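Local coordinates for putative TetR transcriptional regulator (Rhodococcus sp., PDB 2I10), which probably binds DNA as a transcriptional regulator of the TetR family, and has a pocket that holds p-nitrophenol, at residues L17-E22 against K39-N44; T35-A40 against G53-L58; K144-G149 against T155-L160. All blocks are in the same frame, centred on the assembly; numbering follows the deposited sequence.

How the contacts relate
Contacts 1 and 2 sit together in the predicted DNA-binding region, their centres about 7 Å apart. Both use helix 34-41, and they share Lys39 and Ala40. Contact 1 sets this helix against helix 15-27 at the surface. Contact 2 sets it against helix 55-66 and is buried. Contact 3 lies on the other side of the chain's centre, about 44 Å from contact 1 between centres. It joins helices 121-148 and 157-177 at the surface. All three meet through apolar groups. Contact 1 uses small methyls, contact 2 leucine ends and a lysine chain, contact 3 a leucine methyl and a sulfur. A side-chain cap closes the N-terminal end of the second helix in contacts 2 and 3.

Contact 1: L17-E22 against K39-N44; sequences LQTAME and KALGIN
Thr19 meets Ala40 and Leu41 where helix 15-27 passes the end of helix 34-41. The two backbones come close here. The CA atoms of Thr19 and Ala40 are 6.7 Å apart, a spacing that small side chains allow. The tight part is a cluster of methyl groups around Thr19. Its CG2 lies 3.6 Å from Ala40 CB. The same methyl also lies against the carbonyl oxygen of Ala40. Leu41 comes in beside it: its CB does not aim at helix 15-27, but the branch end swings nearer, and CD2 stops 3.9 Å from Thr19 CB.

The torsion of Thr19 sorts its two branches. With chi1 at -54°, CG2 stands anti to the backbone N and faces the neighbouring helix. OG1 stays beside the backbone N and bonds to Val15 O, one turn back in its own helix. The hydroxyl is thus paired within helix 15-27.

The cluster has a looser, solvent side, for Thr19, Ala40 and Leu41 all stay partly exposed. Just past Leu41, segment 39-44 leaves the helix at Gly42, which takes positive phi. Leu41 also packs on Leu48 and Ala16, and Ala40 on Leu23. Segment 39-44 lies in the predicted helix-turn-helix motif, so the contact ties that motif to helix 15-27. The cross-contact is made by carbon atoms, with no polar bond between the segments, so the spacing here probably depends on the fit of these methyls.

Contact 2: T35-A40 against G53-L58; sequences TDLTKA and GSKRDL
Lys55 is the odd member of this buried contact: it meets Leu37 with its carbon chain, while its charged end turns to the loop before helix 34-41. Its CG lies 4.1 Å from Leu37 CD1, and the two side chains cross at about a right angle. CG is anti to the backbone N (chi1 -179°), and the chain bends only further out, at chi3 (74°). The ammonium group is hydrogen-bonded to the carbonyl oxygens of Thr32 and Tyr29, and it also makes a cation-pi contact with Tyr29. The lysine therefore ties the start of helix 55-66 to that loop.

Deeper in, Leu37 and Leu58 reach toward each other, tip to tip. Both methyls of Leu37 are used: CD2 is 3.8 Å from Leu58 CD2, and CD1 lies equally near that same methyl. Leu58 CD2 thus faces the fork of Leu37.

Helix 34-41 is the first helix of the predicted helix-turn-helix, and helix 45-52 is the second. Helix 55-66 follows them in the chain. Leu58 also packs on Leu48 and Phe52 of helix 45-52 and on Leu17, and Leu37 packs on Leu23 of helix 15-27. The pair thus belongs to the apolar core shared by the helices of the presumed DNA-binding domain.

Helix 55-66 opens with a capping box. Asp57 N donates to Ser54 OG at 3.1 Å, nearly straight at 168°. In return Ser54 N donates to Asp57 OD2 at 3.0 Å, arriving from above the carboxylate plane. Just before it, Gly53 turns with positive phi, close by the Asp57 carboxylate.

Contact 3: K144-G149 against T155-L160; sequences KALADG and TDCTAL
Leu146 touches Cys157 and Thr155 in the TetR C-terminal domain, where helix 121-148 ends and helix 157-177 begins, joined by a short loop. Its CB points toward segment 155-160. Chi1 (-77°) carries CG outward, anti to the carbonyl carbon, and only the two methyls at the tip touch. CD1 goes to the sulfur of Cys157, with SG 3.6 Å away. CD2 meets Thr155 more loosely, 4.4 Å from its CB. A bound triethylene glycol, probably from the crystallisation liquor, lies near the side chain of Leu146. The Cys157 side chain also packs on Leu139 and Phe142, further back on helix 121-148.

Both helix ends are secured locally. Helix 121-148 finishes at Gly149, which takes positive phi, and the salt bridge from Lys144 NZ to Asp148 OD2, 2.9 Å long, spans its last turn. Thr155 OG1 is bonded to Pro152 O in the connecting loop. Beyond, Leu160 packs on Leu190 of the second subunit. Asp156 is the N-cap of helix 157-177: its OD1 accepts from Ala159 N at 3.1 Å, with the donor 66° out of the carboxylate plane.

Contact 1: L17-E22 against K39-N44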
# COMPACT_ATOMS: atom_id res chain seq x y z
N LEU B 17 11.96 0.10 -17.70
CA LEU B 17 12.14 0.19 -16.23
C LEU B 17 11.38 -0.88 -15.44
O LEU B 17 11.87 -1.41 -14.45
CB LEU B 17 11.75 1.57 -15.74
CG LEU B 17 12.66 2.71 -16.21
CD1 LEU B 17 12.13 3.98 -15.53
CD2 LEU B 17 14.14 2.51 -15.85
N GLN B 18 10.18 -1.22 -15.91
CA GLN B 18 9.44 -2.30 -15.30
C GLN B 18 10.13 -3.61 -15.49
O GLN B 18 10.15 -4.41 -14.58
CB GLN B 18 8.04 -2.37 -15.90
CG GLN B 18 7.14 -3.41 -15.33
CD GLN B 18 5.72 -3.22 -15.90
OE1 GLN B 18 4.80 -3.87 -15.48
NE2 GLN B 18 5.58 -2.32 -16.89
N THR B 19 10.66 -3.84 -16.69
CA THR B 19 11.41 -5.05 -16.96
C THR B 19 12.65 -5.18 -16.07
O THR B 19 12.92 -6.24 -15.49
CB THR B 19 11.80 -5.13 -18.46
OG1 THR B 19 10.60 -5.00 -19.20
CG2 THR B 19 12.41 -6.45 -18.78
N ALA B 20 13.40 -4.08 -15.97
CA ALA B 20 14.54 -3.97 -15.06
C ALA B 20 14.16 -4.20 -13.59
O ALA B 20 14.80 -5.00 -12.91
CB ALA B 20 15.21 -2.66 -15.26
N MSE B 21 13.09 -3.54 -13.12
CA MSE B 21 12.53 -3.83 -11.79
C MSE B 21 12.28 -5.32 -11.50
O MSE B 21 12.69 -5.81 -10.44
CB MSE B 21 11.23 -3.05 -11.54
CG MSE B 21 10.52 -3.33 -10.18
SE MSE B 21 11.45 -2.34 -8.79
CE MSE B 21 13.02 -3.47 -8.29
N GLU B 22 11.61 -6.04 -12.39
CA GLU B 22 11.31 -7.47 -12.15
C GLU B 22 12.56 -8.27 -11.97
O GLU B 22 12.60 -9.17 -11.14
CB GLU B 22 10.49 -8.12 -13.30
CG GLU B 22 9.43 -7.21 -13.87
CD GLU B 22 8.55 -7.86 -14.95
OE1 GLU B 22 9.06 -8.43 -15.95
OE2 GLU B 22 7.32 -7.74 -14.77
N LYS B 39 19.14 -9.19 -22.54
CA LYS B 39 18.21 -10.25 -22.96
C LYS B 39 16.76 -9.87 -22.64
O LYS B 39 15.88 -10.01 -23.47
CB LYS B 39 18.54 -11.61 -22.33
CG LYS B 39 17.37 -12.62 -22.34
CD LYS B 39 17.85 -14.05 -22.16
CE LYS B 39 16.69 -15.05 -22.16
NZ LYS B 39 17.18 -16.47 -22.21
N ALA B 40 16.54 -9.37 -21.41
CA ALA B 40 15.17 -8.97 -20.96
C ALA B 40 14.61 -7.77 -21.73
O ALA B 40 13.41 -7.74 -22.04
CB ALA B 40 15.14 -8.71 -19.45
N LEU B 41 15.46 -6.80 -22.03
CA LEU B 41 15.08 -5.60 -22.77
C LEU B 41 15.04 -5.80 -24.27
O LEU B 41 14.36 -5.04 -24.97
CB LEU B 41 16.06 -4.46 -22.46
CG LEU B 41 15.95 -3.99 -21.02
CD1 LEU B 41 16.94 -2.83 -20.71
CD2 LEU B 41 14.56 -3.60 -20.69
N GLY B 42 15.73 -6.81 -24.77
CA GLY B 42 15.77 -7.03 -26.24
C GLY B 42 16.59 -6.03 -27.03
O GLY B 42 16.41 -5.88 -28.23
N ILE B 43 17.51 -5.34 -26.35
CA ILE B 43 18.45 -4.41 -27.01
C ILE B 43 19.89 -4.84 -26.68
O ILE B 43 20.15 -5.50 -25.66
CB ILE B 43 18.17 -2.93 -26.61
CG1 ILE B 43 18.42 -2.73 -25.12
CG2 ILE B 43 16.67 -2.52 -27.00
CD1 ILE B 43 18.27 -1.29 -24.61
N ASN B 44 20.82 -4.46 -27.54
CA ASN B 44 22.21 -4.84 -27.32
C ASN B 44 22.92 -3.99 -26.22
O ASN B 44 22.37 -2.99 -25.73
CB ASN B 44 22.98 -4.90 -28.67
CG ASN B 44 23.15 -3.53 -29.35
OD1 ASN B 44 22.97 -2.48 -28.75
ND2 ASN B 44 23.55 -3.55 -30.63

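Contact 2: T35-A40 against G53-L58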
# COMPACT_ATOMS: atom_id res chain seq x y z
N THR B 35 24.08 -9.02 -19.20
CA THR B 35 23.53 -9.99 -20.12
C THR B 35 22.05 -10.28 -19.80
O THR B 35 21.25 -10.40 -20.71
CB THR B 35 24.38 -11.27 -20.17
OG1 THR B 35 25.67 -10.94 -20.67
CG2 THR B 35 23.76 -12.30 -21.14
N ASP B 36 21.70 -10.36 -18.51
CA ASP B 36 20.29 -10.51 -18.10
C ASP B 36 19.46 -9.34 -18.60
O ASP B 36 18.34 -9.51 -19.06
CB ASP B 36 20.17 -10.53 -16.56
CG ASP B 36 20.78 -11.79 -15.93
OD1 ASP B 36 20.90 -12.85 -16.62
OD2 ASP B 36 21.12 -11.72 -14.71
N LEU B 37 20.00 -8.13 -18.49
CA LEU B 37 19.23 -6.93 -18.84
C LEU B 37 19.03 -6.76 -20.33
O LEU B 37 17.91 -6.46 -20.79
CB LEU B 37 19.89 -5.68 -18.26
CG LEU B 37 19.80 -5.58 -16.74
CD1 LEU B 37 20.91 -4.63 -16.23
CD2 LEU B 37 18.44 -5.10 -16.31
N THR B 38 20.10 -6.96 -21.09
CA THR B 38 20.01 -6.93 -22.56
C THR B 38 19.07 -7.98 -23.07
O THR B 38 18.27 -7.68 -23.97
CB THR B 38 21.39 -7.06 -23.27
OG1 THR B 38 22.06 -8.23 -22.80
CG2 THR B 38 22.22 -5.77 -22.98
N LYS B 39 19.14 -9.19 -22.54
CA LYS B 39 18.21 -10.25 -22.96
C LYS B 39 16.76 -9.87 -22.64
O LYS B 39 15.88 -10.01 -23.47
CB LYS B 39 18.54 -11.61 -22.33
CG LYS B 39 17.37 -12.62 -22.34
CD LYS B 39 17.85 -14.05 -22.16
CE LYS B 39 16.69 -15.05 -22.16
NZ LYS B 39 17.18 -16.47 -22.21
N ALA B 40 16.54 -9.37 -21.41
CA ALA B 40 15.17 -8.97 -20.96
C ALA B 40 14.61 -7.77 -21.73
O ALA B 40 13.41 -7.74 -22.04
CB ALA B 40 15.14 -8.71 -19.45
N GLY B 53 22.63 4.04 -19.47
CA GLY B 53 23.91 4.15 -18.79
C GLY B 53 24.42 2.82 -18.30
O GLY B 53 24.14 1.76 -18.88
N SER B 54 25.19 2.88 -17.23
CA SER B 54 25.71 1.68 -16.62
C SER B 54 24.59 0.91 -15.91
O SER B 54 23.48 1.43 -15.73
CB SER B 54 26.86 2.01 -15.66
OG SER B 54 26.35 2.63 -14.47
N LYS B 55 24.88 -0.32 -15.51
CA LYS B 55 23.93 -1.10 -14.72
C LYS B 55 23.51 -0.31 -13.47
O LYS B 55 22.33 -0.30 -13.08
CB LYS B 55 24.56 -2.43 -14.29
CG LYS B 55 23.55 -3.26 -13.47
CD LYS B 55 24.01 -4.66 -13.16
CE LYS B 55 25.05 -4.68 -12.10
NZ LYS B 55 25.09 -6.03 -11.46
N ARG B 56 24.48 0.36 -12.86
CA ARG B 56 24.22 1.18 -11.67
C ARG B 56 23.30 2.33 -12.00
O ARG B 56 22.36 2.60 -11.27
CB ARG B 56 25.52 1.70 -11.04
CG ARG B 56 25.30 2.39 -9.67
CD ARG B 56 24.77 1.36 -8.62
NE ARG B 56 24.82 1.82 -7.24
CZ ARG B 56 25.93 1.85 -6.48
NH1 ARG B 56 25.87 2.27 -5.23
NH2 ARG B 56 27.09 1.46 -6.97
N ASP B 57 23.56 3.04 -13.09
CA ASP B 57 22.66 4.14 -13.52
C ASP B 57 21.24 3.57 -13.67
O ASP B 57 20.30 4.16 -13.20
CB ASP B 57 23.08 4.73 -14.86
CG ASP B 57 24.41 5.46 -14.81
OD1 ASP B 57 24.78 5.96 -13.74
OD2 ASP B 57 25.08 5.53 -15.84
N LEU B 58 21.11 2.44 -14.37
CA LEU B 58 19.79 1.85 -14.63
C LEU B 58 19.09 1.45 -13.31
O LEU B 58 17.92 1.66 -13.13
CB LEU B 58 19.89 0.67 -15.58
CG LEU B 58 18.70 -0.28 -15.75
CD1 LEU B 58 17.41 0.51 -16.17
CD2 LEU B 58 19.03 -1.40 -16.77

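Contact 3: K144-G149 against T155-L160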
# COMPACT_ATOMS: atom_id res chain seq x y z
N LYS B 144 12.91 19.16 14.97
CA LYS B 144 13.22 20.54 14.60
C LYS B 144 11.98 21.40 14.65
O LYS B 144 12.05 22.53 15.10
CB LYS B 144 13.81 20.55 13.18
CG LYS B 144 13.87 21.90 12.49
CD LYS B 144 14.47 21.77 11.10
CE LYS B 144 14.55 23.14 10.34
NZ LYS B 144 14.77 24.34 11.21
N ALA B 145 10.85 20.90 14.14
CA ALA B 145 9.60 21.64 14.25
C ALA B 145 9.12 21.91 15.68
O ALA B 145 8.49 22.93 15.92
CB ALA B 145 8.48 21.02 13.39
N LEU B 146 9.40 21.02 16.63
CA LEU B 146 9.04 21.29 18.02
C LEU B 146 9.91 22.43 18.58
O LEU B 146 9.43 23.26 19.39
CB LEU B 146 9.22 20.04 18.89
CG LEU B 146 8.16 18.91 18.82
CD1 LEU B 146 8.62 17.64 19.50
CD2 LEU B 146 6.81 19.37 19.39
N ALA B 147 11.19 22.46 18.19
CA ALA B 147 12.11 23.50 18.65
C ALA B 147 11.70 24.85 18.00
O ALA B 147 11.63 25.86 18.68
CB ALA B 147 13.54 23.14 18.32
N ASP B 148 11.36 24.82 16.71
CA ASP B 148 10.97 26.02 15.98
C ASP B 148 9.60 26.48 16.42
O ASP B 148 9.29 27.66 16.37
CB ASP B 148 10.94 25.77 14.46
CG ASP B 148 12.32 25.54 13.87
OD1 ASP B 148 13.34 25.74 14.60
OD2 ASP B 148 12.41 25.17 12.67
N GLY B 149 8.77 25.52 16.82
CA GLY B 149 7.47 25.82 17.40
C GLY B 149 6.30 25.72 16.44
O GLY B 149 5.21 26.10 16.81
N THR B 155 3.23 17.02 20.92
CA THR B 155 2.85 16.22 19.73
C THR B 155 3.48 14.83 19.91
O THR B 155 4.67 14.71 20.28
CB THR B 155 3.32 16.89 18.43
OG1 THR B 155 2.62 18.12 18.26
CG2 THR B 155 3.07 15.99 17.16
N ASP B 156 2.69 13.78 19.73
CA ASP B 156 3.26 12.45 19.67
C ASP B 156 4.00 12.27 18.34
O ASP B 156 3.41 11.95 17.32
CB ASP B 156 2.23 11.36 19.91
CG ASP B 156 2.86 9.98 20.02
OD1 ASP B 156 4.04 9.82 19.61
OD2 ASP B 156 2.19 9.05 20.50
N CYS B 157 5.32 12.49 18.35
CA CYS B 157 6.09 12.47 17.07
C CYS B 157 6.22 11.08 16.47
O CYS B 157 6.27 10.91 15.27
CB CYS B 157 7.47 13.11 17.32
SG CYS B 157 7.28 14.87 17.57
N THR B 158 6.33 10.09 17.35
CA THR B 158 6.45 8.70 16.98
C THR B 158 5.21 8.21 16.25
O THR B 158 5.31 7.60 15.17
CB THR B 158 6.77 7.88 18.23
OG1 THR B 158 8.15 8.09 18.55
CG2 THR B 158 6.59 6.42 17.96
N ALA B 159 4.03 8.45 16.85
CA ALA B 159 2.77 8.20 16.22
C ALA B 159 2.59 8.95 14.90
O ALA B 159 2.07 8.39 13.92
CB ALA B 159 1.60 8.54 17.18
N LEU B 160 2.95 10.24 14.90
CA LEU B 160 2.76 11.07 13.72
C LEU B 160 3.67 10.66 12.54
O LEU B 160 3.24 10.72 11.39
CB LEU B 160 2.96 12.54 14.07
CG LEU B 160 2.61 13.56 12.97
CD1 LEU B 160 1.13 13.47 12.56
CD2 LEU B 160 2.90 14.91 13.52